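PDB 5LO9: cytochrome C from Marichromatium purpuratum 984, which probably oxidises thiosulfate to tetrathionate and can run the reaction backwards, relaying electrons through four covalently attached c-type hemes. Local coordinates for residues 125-130 with 416-421; 302-307 with 372-377; 389-394 with 466-471. One frame throughout, in Å; residues are numbered along the deposited sequence.

Contact 1 (125-130 with 416-421). With HEC (heme c), chain D.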
loop_
_atom_site.group_PDB
_atom_site.type_symbol
_atom_site.label_atom_id
_atom_site.label_comp_id
_atom_site.label_asym_id
_atom_site.label_seq_id
_atom_site.Cartn_x
_atom_site.Cartn_y
_atom_site.Cartn_z
ATOM N N HIS A 125 -20.223 0.589 -28.755
ATOM C CA HIS A 125 -20.150 -0.158 -30.011
ATOM C C HIS A 125 -19.504 -1.527 -29.865
ATOM O O HIS A 125 -19.301 -2.224 -30.867
ATOM C CB HIS A 125 -19.411 0.652 -31.076
ATOM C CG HIS A 125 -20.242 1.765 -31.646
ATOM N ND1 HIS A 125 -21.170 1.556 -32.641
ATOM C CD2 HIS A 125 -20.311 3.083 -31.337
ATOM C CE1 HIS A 125 -21.766 2.700 -32.931
ATOM N NE2 HIS A 125 -21.261 3.640 -32.155
ATOM N N GLY A 126 -19.216 -1.952 -28.650
ATOM C CA GLY A 126 -18.742 -3.287 -28.445
ATOM C C GLY A 126 -17.257 -3.431 -28.668
ATOM O O GLY A 126 -16.566 -2.520 -29.146
ATOM N N PRO A 127 -16.741 -4.604 -28.313
ATOM C CA PRO A 127 -15.296 -4.841 -28.402
ATOM C C PRO A 127 -14.801 -4.649 -29.817
ATOM O O PRO A 127 -15.342 -5.206 -30.775
ATOM C CB PRO A 127 -15.136 -6.295 -27.950
ATOM C CG PRO A 127 -16.473 -6.724 -27.402
ATOM C CD PRO A 127 -17.500 -5.825 -28.006
ATOM N N GLY A 128 -13.771 -3.845 -29.945
ATOM C CA GLY A 128 -13.214 -3.570 -31.249
ATOM C C GLY A 128 -14.176 -3.073 -32.293
ATOM O O GLY A 128 -13.829 -3.086 -33.479
ATOM N N GLY A 129 -15.347 -2.593 -31.853
ATOM C CA GLY A 129 -16.394 -2.088 -32.726
ATOM C C GLY A 129 -17.094 -3.104 -33.592
ATOM O O GLY A 129 -17.522 -2.784 -34.696
ATOM N N VAL A 130 -17.238 -4.335 -33.113
ATOM C CA VAL A 130 -18.000 -5.339 -33.849
ATOM C C VAL A 130 -19.496 -5.205 -33.632
ATOM O O VAL A 130 -20.272 -5.972 -34.211
ATOM C CB VAL A 130 -17.489 -6.732 -33.433
ATOM C CG1 VAL A 130 -16.062 -6.843 -33.812
ATOM C CG2 VAL A 130 -17.666 -6.954 -31.923
ATOM N N ASP A 416 -19.135 -11.450 -27.154
ATOM C CA ASP A 416 -17.942 -12.315 -27.165
ATOM C C ASP A 416 -17.392 -12.494 -25.747
ATOM O O ASP A 416 -16.187 -12.499 -25.527
ATOM C CB ASP A 416 -16.853 -11.781 -28.103
ATOM C CG ASP A 416 -17.299 -11.739 -29.595
ATOM O OD1 ASP A 416 -16.700 -10.972 -30.409
ATOM O OD2 ASP A 416 -18.257 -12.478 -29.953
ATOM N N GLY A 417 -18.295 -12.638 -24.769
ATOM C CA GLY A 417 -17.915 -12.798 -23.381
ATOM C C GLY A 417 -17.586 -11.529 -22.620
ATOM O O GLY A 417 -17.555 -11.569 -21.384
ATOM N N GLU A 418 -17.315 -10.415 -23.306
ATOM C CA GLU A 418 -17.034 -9.136 -22.658
ATOM C C GLU A 418 -18.309 -8.448 -22.195
ATOM O O GLU A 418 -19.346 -8.514 -22.861
ATOM C CB GLU A 418 -16.306 -8.195 -23.616
ATOM C CG GLU A 418 -14.945 -8.706 -24.121
ATOM C CD GLU A 418 -13.932 -9.077 -23.017
ATOM O OE1 GLU A 418 -13.797 -8.359 -21.978
ATOM O OE2 GLU A 418 -13.295 -10.144 -23.209
ATOM N N VAL A 419 -18.220 -7.768 -21.056
ATOM C CA VAL A 419 -19.359 -7.028 -20.524
ATOM C C VAL A 419 -19.427 -5.693 -21.242
ATOM O O VAL A 419 -18.585 -4.825 -21.019
ATOM C CB VAL A 419 -19.257 -6.795 -19.011
ATOM C CG1 VAL A 419 -20.558 -6.183 -18.522
ATOM C CG2 VAL A 419 -18.982 -8.073 -18.244
ATOM N N VAL A 420 -20.476 -5.486 -22.021
ATOM C CA VAL A 420 -20.698 -4.166 -22.584
ATOM C C VAL A 420 -21.574 -3.343 -21.659
ATOM O O VAL A 420 -21.177 -2.258 -21.246
ATOM C CB VAL A 420 -21.335 -4.262 -23.970
ATOM C CG1 VAL A 420 -21.608 -2.900 -24.487
ATOM C CG2 VAL A 420 -20.437 -4.988 -24.908
ATOM N N PHE A 421 -22.750 -3.859 -21.319
ATOM C CA PHE A 421 -23.678 -3.178 -20.418
ATOM C C PHE A 421 -23.930 -4.097 -19.240
ATOM O O PHE A 421 -24.478 -5.199 -19.423
ATOM C CB PHE A 421 -24.989 -2.831 -21.119
ATOM C CG PHE A 421 -24.785 -2.068 -22.370
ATOM C CD1 PHE A 421 -24.062 -0.884 -22.340
ATOM C CD2 PHE A 421 -25.279 -2.533 -23.582
ATOM C CE1 PHE A 421 -23.841 -0.167 -23.486
ATOM C CE2 PHE A 421 -25.040 -1.830 -24.772
ATOM C CZ PHE A 421 -24.327 -0.638 -24.719
HETATM FE FE HEC D . -21.780 5.645 -32.177
HETATM C CHA HEC D . -24.060 4.749 -34.656
HETATM C CHB HEC D . -19.395 6.355 -34.644
HETATM C CHC HEC D . -19.436 6.407 -29.707
HETATM C CHD HEC D . -24.237 5.218 -29.745
HETATM N NA HEC D . -21.747 5.552 -34.263
HETATM C C1A HEC D . -22.740 5.172 -35.056
HETATM C C2A HEC D . -22.416 5.235 -36.492
HETATM C C3A HEC D . -21.037 5.731 -36.496
HETATM C C4A HEC D . -20.720 5.891 -35.050
HETATM C CMA HEC D . -20.184 5.991 -37.706
HETATM C CAA HEC D . -23.259 4.892 -37.694
HETATM C CBA HEC D . -23.034 3.434 -38.064
HETATM C CGA HEC D . -23.802 3.067 -39.313
HETATM O O1A HEC D . -23.888 1.861 -39.627
HETATM O O2A HEC D . -24.320 3.989 -39.987
HETATM N NB HEC D . -19.786 6.262 -32.178
HETATM C C1B HEC D . -19.011 6.484 -33.242
HETATM C C2B HEC D . -17.635 6.912 -32.880
HETATM C C3B HEC D . -17.665 6.941 -31.414
HETATM C C4B HEC D . -19.041 6.524 -31.101
HETATM C CMB HEC D . -16.511 7.249 -33.819
HETATM C CAB HEC D . -16.577 7.278 -30.433
HETATM C CBB HEC D . -16.037 8.649 -30.719
HETATM N NC HEC D . -21.820 5.777 -30.102
HETATM C C1C HEC D . -20.798 6.066 -29.306
HETATM C C2C HEC D . -21.151 6.058 -27.872
HETATM C C3C HEC D . -22.582 5.725 -27.863
HETATM C C4C HEC D . -22.877 5.579 -29.313
HETATM C CMC HEC D . -20.218 6.357 -26.739
HETATM C CAC HEC D . -23.546 5.497 -26.721
HETATM C CBC HEC D . -23.496 6.426 -25.541
HETATM N ND HEC D . -23.779 5.085 -32.192
HETATM C C1D HEC D . -24.584 4.998 -31.147
HETATM C C2D HEC D . -25.955 4.584 -31.506
HETATM C C3D HEC D . -25.926 4.432 -32.942
HETATM C C4D HEC D . -24.512 4.770 -33.264
HETATM C CMD HEC D . -27.110 4.390 -30.606
HETATM C CAD HEC D . -27.071 4.025 -33.838
HETATM C CBD HEC D . -27.784 5.250 -34.426
HETATM C CGD HEC D . -29.094 4.876 -35.090
HETATM O O1D HEC D . -29.329 5.441 -36.176
HETATM O O2D HEC D . -29.866 4.031 -34.560
#
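Pro127 has the largest share of this small, mainly apolar, hydrogen-bond-free contact, its ring laid against the second strand of a β-hairpin from another cytochrome c unit. Its CG lies 4.1 Å from Glu418 CB and as far from Glu418 CG, the two side chains crossing obliquely, so that the methylene part of the glutamate does the touching. Glu418 has CG anti to its carbonyl carbon and bends again at chi2 (-56°), which swings the carboxylate away from the proline to a hydrogen bond with His270. Val420 meets the adjoining ring atom: its CG2 is 4.4 Å from Pro127 CD and 4.3 Å from Gly126 CA. The second methyl of that valine, CG1, rests over the centre of the Phe421 ring, so one branch serves the interface and the other the hairpin itself. Gly126 leaves the preceding helix with positive phi (84°), and a β-carbon there would run into Pro127 CD. At the far edge Asp416, in the hairpin turn, brings OD1 to 4.4 Å from Val130 CG2, a loose approach and no more. The 125-130 loop is folded on itself by Gly129 N to Gly126 O and Val130 N to Pro127 O. It starts at His125, whose NE2 binds the heme iron at 2.1 Å opposite Met167, while ND1 bonds to the Pro137 carbonyl, which fixes the ring and may make it a stronger ligand. Val420 and Phe421 both face Leu413 in a classic β-bulge and touch a second heme c. The contact thus joins the loop between helices 121-125 and 144-156 to the hairpin of strands 413-415 and 418-421, where Val415 also packs on Pro127, Val130 and Val420.

Contact 2 (302-307 with 372-377). With HEC (heme c), chain E; EDO (1,2-ethanediol), chain R.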
loop_
_atom_site.group_PDB
_atom_site.type_symbol
_atom_site.label_atom_id
_atom_site.label_comp_id
_atom_site.label_asym_id
_atom_site.label_seq_id
_atom_site.Cartn_x
_atom_site.Cartn_y
_atom_site.Cartn_z
ATOM N N PRO A 302 -12.931 6.987 -8.093
ATOM C CA PRO A 302 -11.630 6.810 -8.717
ATOM C C PRO A 302 -10.680 6.109 -7.747
ATOM O O PRO A 302 -10.774 6.238 -6.520
ATOM C CB PRO A 302 -11.206 8.245 -9.052
ATOM C CG PRO A 302 -11.918 9.093 -7.997
ATOM C CD PRO A 302 -13.235 8.390 -7.782
ATOM N N MET A 303 -9.769 5.335 -8.322
ATOM C CA MET A 303 -8.843 4.558 -7.521
ATOM C C MET A 303 -7.752 5.431 -6.939
ATOM O O MET A 303 -7.222 5.133 -5.857
ATOM C CB MET A 303 -8.250 3.453 -8.380
ATOM C CG MET A 303 -9.278 2.401 -8.784
ATOM S SD MET A 303 -9.870 1.370 -7.402
ATOM C CE MET A 303 -11.412 2.175 -6.973
ATOM N N TRP A 304 -7.418 6.523 -7.616
ATOM C CA TRP A 304 -6.386 7.393 -7.070
ATOM C C TRP A 304 -6.826 8.015 -5.751
ATOM O O TRP A 304 -5.999 8.251 -4.876
ATOM C CB TRP A 304 -5.997 8.483 -8.052
ATOM C CG TRP A 304 -7.101 9.124 -8.807
ATOM C CD1 TRP A 304 -7.522 8.810 -10.069
ATOM C CD2 TRP A 304 -7.887 10.230 -8.389
ATOM N NE1 TRP A 304 -8.524 9.643 -10.448
ATOM C CE2 TRP A 304 -8.760 10.536 -9.433
ATOM C CE3 TRP A 304 -7.933 10.998 -7.229
ATOM C CZ2 TRP A 304 -9.672 11.571 -9.349
ATOM C CZ3 TRP A 304 -8.854 12.016 -7.146
ATOM C CH2 TRP A 304 -9.705 12.292 -8.195
ATOM N N ALA A 305 -8.109 8.262 -5.560
ATOM C CA ALA A 305 -8.502 8.825 -4.279
ATOM C C ALA A 305 -8.514 7.774 -3.191
ATOM O O ALA A 305 -8.535 8.121 -2.007
ATOM C CB ALA A 305 -9.896 9.455 -4.369
ATOM N N ALA A 306 -8.498 6.502 -3.570
ATOM C CA ALA A 306 -8.586 5.424 -2.604
ATOM C C ALA A 306 -7.209 4.989 -2.127
ATOM O O ALA A 306 -7.041 4.676 -0.948
ATOM C CB ALA A 306 -9.328 4.239 -3.216
ATOM N N TRP A 307 -6.217 4.981 -3.018
ATOM C CA TRP A 307 -4.893 4.498 -2.638
ATOM C C TRP A 307 -4.357 5.191 -1.389
ATOM O O TRP A 307 -3.803 4.536 -0.495
ATOM C CB TRP A 307 -3.911 4.697 -3.788
ATOM C CG TRP A 307 -2.547 4.171 -3.452
ATOM C CD1 TRP A 307 -1.423 4.889 -3.084
ATOM C CD2 TRP A 307 -2.174 2.803 -3.411
ATOM N NE1 TRP A 307 -0.394 4.032 -2.826
ATOM C CE2 TRP A 307 -0.828 2.746 -3.026
ATOM C CE3 TRP A 307 -2.853 1.614 -3.661
ATOM C CZ2 TRP A 307 -0.150 1.549 -2.911
ATOM C CZ3 TRP A 307 -2.169 0.423 -3.532
ATOM C CH2 TRP A 307 -0.844 0.401 -3.155
ATOM N N THR A 372 -7.757 11.575 3.203
ATOM C CA THR A 372 -8.930 10.723 3.076
ATOM C C THR A 372 -10.114 11.451 2.449
ATOM O O THR A 372 -11.208 10.886 2.400
ATOM C CB THR A 372 -9.333 10.169 4.438
ATOM O OG1 THR A 372 -9.966 11.194 5.201
ATOM C CG2 THR A 372 -8.095 9.687 5.205
ATOM N N ALA A 373 -9.927 12.693 1.999
ATOM C CA ALA A 373 -10.981 13.509 1.416
ATOM C C ALA A 373 -10.503 14.204 0.158
ATOM O O ALA A 373 -10.783 15.380 -0.073
ATOM C CB ALA A 373 -11.502 14.545 2.406
ATOM N N MET A 374 -9.767 13.501 -0.680
ATOM C CA MET A 374 -9.418 14.082 -1.965
ATOM C C MET A 374 -10.690 14.413 -2.726
ATOM O O MET A 374 -11.659 13.656 -2.693
ATOM C CB MET A 374 -8.555 13.114 -2.784
ATOM C CG MET A 374 -7.065 13.097 -2.427
ATOM S SD MET A 374 -6.211 12.064 -3.611
ATOM C CE MET A 374 -5.746 13.261 -4.833
ATOM N N SER A 375 -10.711 15.587 -3.348
ATOM C CA SER A 375 -11.853 15.973 -4.155
ATOM C C SER A 375 -12.022 15.002 -5.319
ATOM O O SER A 375 -11.083 14.748 -6.081
ATOM C CB SER A 375 -11.686 17.400 -4.662
ATOM O OG SER A 375 -12.536 17.634 -5.773
ATOM N N GLY A 376 -13.226 14.455 -5.445
ATOM C CA GLY A 376 -13.540 13.464 -6.450
ATOM C C GLY A 376 -13.738 12.082 -5.884
ATOM O O GLY A 376 -14.128 11.176 -6.625
ATOM N N ARG A 377 -13.480 11.883 -4.603
ATOM C CA ARG A 377 -13.518 10.543 -4.063
ATOM C C ARG A 377 -14.944 10.034 -3.999
ATOM O O ARG A 377 -15.865 10.786 -3.675
ATOM C CB ARG A 377 -12.910 10.513 -2.684
ATOM C CG ARG A 377 -12.650 9.088 -2.248
ATOM C CD ARG A 377 -12.237 9.011 -0.812
ATOM N NE ARG A 377 -12.196 7.646 -0.331
ATOM C CZ ARG A 377 -11.903 7.336 0.914
ATOM N NH1 ARG A 377 -11.611 8.310 1.756
ATOM N NH2 ARG A 377 -11.905 6.070 1.305
HETATM FE FE HEC E . -15.420 -1.262 -6.078
HETATM C CHA HEC E . -15.300 1.060 -3.443
HETATM C CHB HEC E . -11.935 -1.581 -5.998
HETATM C CHC HEC E . -15.572 -3.789 -8.539
HETATM C CHD HEC E . -18.784 -0.654 -6.442
HETATM N NA HEC E . -13.912 -0.401 -4.930
HETATM C C1A HEC E . -14.069 0.472 -3.942
HETATM C C2A HEC E . -12.796 0.880 -3.309
HETATM C C3A HEC E . -11.806 0.121 -4.053
HETATM C C4A HEC E . -12.596 -0.653 -5.044
HETATM C CMA HEC E . -10.333 0.157 -3.861
HETATM C CAA HEC E . -12.599 1.880 -2.198
HETATM C CBA HEC E . -12.852 3.281 -2.744
HETATM C CGA HEC E . -12.523 4.349 -1.715
HETATM O O1A HEC E . -12.354 5.513 -2.143
HETATM O O2A HEC E . -12.453 4.052 -0.483
HETATM N NB HEC E . -14.044 -2.465 -7.086
HETATM C C1B HEC E . -12.705 -2.434 -6.909
HETATM C C2B HEC E . -11.994 -3.409 -7.743
HETATM C C3B HEC E . -13.066 -4.061 -8.482
HETATM C C4B HEC E . -14.290 -3.406 -7.986
HETATM C CMB HEC E . -10.529 -3.639 -7.838
HETATM C CAB HEC E . -12.927 -5.162 -9.483
HETATM C CBB HEC E . -12.373 -6.384 -8.751
HETATM N NC HEC E . -16.919 -2.092 -7.271
HETATM C C1C HEC E . -16.794 -3.056 -8.196
HETATM C C2C HEC E . -18.055 -3.336 -8.921
HETATM C C3C HEC E . -19.007 -2.409 -8.286
HETATM C C4C HEC E . -18.182 -1.683 -7.293
HETATM C CMC HEC E . -18.259 -4.351 -10.016
HETATM C CAC HEC E . -20.473 -2.150 -8.581
HETATM C CBC HEC E . -21.265 -3.418 -8.612
HETATM N ND HEC E . -16.782 -0.027 -5.094
HETATM C C1D HEC E . -18.070 0.062 -5.386
HETATM C C2D HEC E . -18.785 1.028 -4.534
HETATM C C3D HEC E . -17.767 1.561 -3.610
HETATM C C4D HEC E . -16.568 0.808 -4.071
HETATM C CMD HEC E . -20.242 1.323 -4.630
HETATM C CAD HEC E . -17.888 2.595 -2.505
HETATM C CBD HEC E . -18.925 2.278 -1.406
HETATM C CGD HEC E . -18.715 1.018 -0.542
HETATM O O1D HEC E . -18.526 -0.132 -1.042
HETATM O O2D HEC E . -18.780 1.156 0.710
HETATM C C1 EDO R . -16.048 14.780 -2.532
HETATM O O1 EDO R . -15.664 15.332 -3.811
HETATM C C2 EDO R . -14.958 13.847 -2.028
HETATM O O2 EDO R . -14.450 14.287 -0.756
#
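Met303 O is gripped by two backbone N-H groups, those of Ala306 and Trp307, both at 3.0 Å, and so anchors the short, weakly bonded helix 304-307. Against this helix packs a type II β-turn, Met374 to Arg377, closed by Arg377 N to Met374 O; Gly376, with positive phi (109°), takes the third position usual for glycine in such turns. A β-carbon on Gly376 would press on Trp304 CH2. Arg377 at the end of the turn binds one propionate of a heme c, which Ala306 CB also touches. Arg377, with CG anti to its backbone N (chi1 -167°) and the chain extended, reaches along the helix so that NE donates to propionate O1A at 2.8 Å and NH2 to O2A at 2.8 Å, the latter bond almost straight (178°). NH1 makes a weak bond to Thr372 O, and Ala305 O lies over one face of the guanidinium. On the way the aliphatic part presses on the helix, Arg377 CG being 3.5 Å from Ala305 CB. An alanine in place of Arg377 would remove both donors to the propionate and would probably leave its charge poorly balanced and the heme less firmly positioned. Tyr310 also bonds to this heme, and the helix adds Met303, whose CE is 3.6 Å from heme C3A. Farther from the heme, Met374 makes a Met-aromatic contact, its SD at the edge of the Trp304 six-membered ring. Trp304 NE1 is satisfied by Arg296 O, while on the six-membered ring Ser375 O lies at the edge, in plane, 3.5 Å from Trp304 CH2.

Contact 3 (389-394 with 466-471). With EDO (1,2-ethanediol), chain Z.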
loop_
_atom_site.group_PDB
_atom_site.type_symbol
_atom_site.label_atom_id
_atom_site.label_comp_id
_atom_site.label_asym_id
_atom_site.label_seq_id
_atom_site.Cartn_x
_atom_site.Cartn_y
_atom_site.Cartn_z
ATOM N N PHE A 389 -38.950 7.057 -1.403
ATOM C CA PHE A 389 -38.602 6.736 -2.777
ATOM C C PHE A 389 -39.601 5.747 -3.335
ATOM O O PHE A 389 -40.028 4.821 -2.647
ATOM C CB PHE A 389 -37.176 6.188 -2.989
ATOM C CG PHE A 389 -36.573 5.470 -1.823
ATOM C CD1 PHE A 389 -36.906 4.179 -1.549
ATOM C CD2 PHE A 389 -35.588 6.081 -1.059
ATOM C CE1 PHE A 389 -36.297 3.510 -0.491
ATOM C CE2 PHE A 389 -34.990 5.433 -0.004
ATOM C CZ PHE A 389 -35.348 4.148 0.279
ATOM N N ASP A 390 -39.967 5.985 -4.592
ATOM C CA ASP A 390 -41.093 5.356 -5.262
ATOM C C ASP A 390 -40.586 4.476 -6.402
ATOM O O ASP A 390 -40.204 4.972 -7.465
ATOM C CB ASP A 390 -42.028 6.477 -5.729
ATOM C CG ASP A 390 -43.121 6.011 -6.660
ATOM O OD1 ASP A 390 -43.452 4.789 -6.713
ATOM O OD2 ASP A 390 -43.652 6.922 -7.332
ATOM N N ARG A 391 -40.611 3.169 -6.189
ATOM C CA ARG A 391 -40.174 2.216 -7.204
ATOM C C ARG A 391 -41.046 2.235 -8.448
ATOM O O ARG A 391 -40.633 1.707 -9.493
ATOM C CB ARG A 391 -40.178 0.799 -6.654
ATOM C CG ARG A 391 -39.702 0.693 -5.248
ATOM C CD ARG A 391 -39.699 -0.755 -4.893
ATOM N NE ARG A 391 -40.974 -1.283 -4.419
ATOM C CZ ARG A 391 -41.532 -2.403 -4.879
ATOM N NH1 ARG A 391 -40.951 -3.130 -5.847
ATOM N NH2 ARG A 391 -42.679 -2.809 -4.357
ATOM N N THR A 392 -42.262 2.760 -8.354
ATOM C CA THR A 392 -43.094 2.765 -9.543
ATOM C C THR A 392 -42.662 3.877 -10.490
ATOM O O THR A 392 -42.468 3.653 -11.700
ATOM C CB THR A 392 -44.564 2.868 -9.126
ATOM O OG1 THR A 392 -44.970 1.628 -8.503
ATOM C CG2 THR A 392 -45.455 3.219 -10.323
ATOM N N ARG A 393 -42.455 5.076 -9.949
ATOM C CA ARG A 393 -41.835 6.106 -10.759
ATOM C C ARG A 393 -40.459 5.649 -11.233
ATOM O O ARG A 393 -40.065 5.923 -12.372
ATOM C CB ARG A 393 -41.758 7.402 -9.968
ATOM C CG ARG A 393 -41.275 8.563 -10.804
ATOM C CD ARG A 393 -41.304 9.794 -9.996
ATOM N NE ARG A 393 -40.834 10.979 -10.720
ATOM C CZ ARG A 393 -39.770 11.715 -10.378
ATOM N NH1 ARG A 393 -39.004 11.389 -9.331
ATOM N NH2 ARG A 393 -39.461 12.805 -11.086
ATOM N N GLY A 394 -39.729 4.911 -10.374
ATOM C CA GLY A 394 -38.439 4.379 -10.772
ATOM C C GLY A 394 -38.538 3.464 -11.979
ATOM O O GLY A 394 -37.752 3.559 -12.913
ATOM N N VAL A 466 -35.041 5.581 -9.210
ATOM C CA VAL A 466 -34.529 4.507 -10.069
ATOM C C VAL A 466 -33.673 3.551 -9.260
ATOM O O VAL A 466 -33.624 2.346 -9.547
ATOM C CB VAL A 466 -33.721 5.010 -11.269
ATOM C CG1 VAL A 466 -33.684 3.890 -12.307
ATOM C CG2 VAL A 466 -34.338 6.165 -11.882
ATOM N N ALA A 467 -32.920 4.086 -8.297
ATOM C CA ALA A 467 -32.065 3.243 -7.475
ATOM C C ALA A 467 -32.894 2.267 -6.662
ATOM O O ALA A 467 -32.563 1.074 -6.573
ATOM C CB ALA A 467 -31.202 4.109 -6.568
ATOM N N ALA A 468 -33.997 2.748 -6.083
ATOM C CA ALA A 468 -34.885 1.859 -5.347
ATOM C C ALA A 468 -35.560 0.831 -6.262
ATOM O O ALA A 468 -35.768 -0.315 -5.846
ATOM C CB ALA A 468 -35.898 2.675 -4.573
ATOM N N TYR A 469 -35.900 1.195 -7.508
ATOM C CA TYR A 469 -36.452 0.188 -8.414
ATOM C C TYR A 469 -35.434 -0.917 -8.695
ATOM O O TYR A 469 -35.734 -2.103 -8.556
ATOM C CB TYR A 469 -36.918 0.829 -9.723
ATOM C CG TYR A 469 -37.265 -0.157 -10.843
ATOM C CD1 TYR A 469 -38.394 -0.939 -10.790
ATOM C CD2 TYR A 469 -36.477 -0.287 -11.949
ATOM C CE1 TYR A 469 -38.733 -1.844 -11.821
ATOM C CE2 TYR A 469 -36.812 -1.196 -12.986
ATOM C CZ TYR A 469 -37.941 -1.959 -12.899
ATOM O OH TYR A 469 -38.265 -2.837 -13.906
ATOM N N ILE A 470 -34.223 -0.543 -9.095
ATOM C CA ILE A 470 -33.172 -1.513 -9.428
ATOM C C ILE A 470 -32.901 -2.449 -8.258
ATOM O O ILE A 470 -32.843 -3.677 -8.404
ATOM C CB ILE A 470 -31.885 -0.763 -9.813
ATOM C CG1 ILE A 470 -31.939 -0.319 -11.252
ATOM C CG2 ILE A 470 -30.631 -1.624 -9.569
ATOM C CD1 ILE A 470 -30.880 0.784 -11.580
ATOM N N ASN A 471 -32.659 -1.878 -7.090
ATOM C CA ASN A 471 -32.195 -2.665 -5.969
ATOM C C ASN A 471 -33.329 -3.314 -5.189
ATOM O O ASN A 471 -33.125 -3.749 -4.055
ATOM C CB ASN A 471 -31.322 -1.790 -5.072
ATOM C CG ASN A 471 -29.926 -1.600 -5.655
ATOM O OD1 ASN A 471 -29.385 -2.516 -6.311
ATOM N ND2 ASN A 471 -29.328 -0.419 -5.423
HETATM C C1 EDO Z . -40.630 12.115 -14.117
HETATM O O1 EDO Z . -41.539 11.201 -14.768
HETATM C C2 EDO Z . -41.103 13.579 -14.206
HETATM O O2 EDO Z . -42.004 13.969 -13.137
#
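The start of helix 391-401 and the last turn of helix 460-470 come together almost backbone to backbone. The CA atoms of Gly394 and Val466 are 4.0 Å apart, and those of Arg391 and Tyr469 only 4.4 Å. Such closeness depends on Gly394: a β-carbon on it would point at the partner helix and collide with Tyr469 CB. As it is, Gly394 CA rests 3.9 Å from Val466 N. Tyr469 has CG anti to its backbone N (chi1 169°), which lays CB and the root of the ring along the first turn of the other helix, with CD1 3.7 Å from Arg391 O and CB 3.8 Å from Gly394 C. Beyond, its ring meets His473 edge-to-face. Ala468 is the other point of close packing. Its CB sits 3.5 Å from Phe389 CD1, and the methylenes of Arg391 run past its carbonyl oxygen before the chain bends at chi3 and carries the guanidinium away. Phe389 in turn reaches Val439 of helix 439-449. No hydrogen bond joins the two segments, and the polar groups work at the helix start. Asp390 is its N-cap, OD1 accepting from Thr392 N at 2.9 Å from above the carboxylate plane, with weaker bonds from Arg393 N. Asp465, just before Val466, adds polar ties by taking Asp390 N and forming a salt bridge with Arg393 NH1. On the inner side Val466 and Ile470 touch a heme c, and Val466 packs near Cys402, one of its covalent anchors. This close, glycine-mediated meeting of a helix leading into the heme-binding cysteines with a later one is consistent with the N- and C-terminal helix pair of class I cytochromes c.

How the contacts relate
Contact 3 and segment 416-421 of contact 1 belong to the same cytochrome c unit, and Val420, Phe421, Val466 and Ile470 line the pocket of its heme. The contacts differ in role: contact 3 closes that unit on itself, while contact 1 joins it to the unit holding the heme of His125. Contact 1 is the most central, about 8 Å from the chain's centre, yet buries the least surface; contacts 2 and 3 lie about 23 and 21 Å out. All three are partly buried and lack hydrogen bonds across their segments. Contact 2, nested within the loop closed by contact 1, serves another heme through charge, and Trp307 there packs on Thr369 of the second subunit.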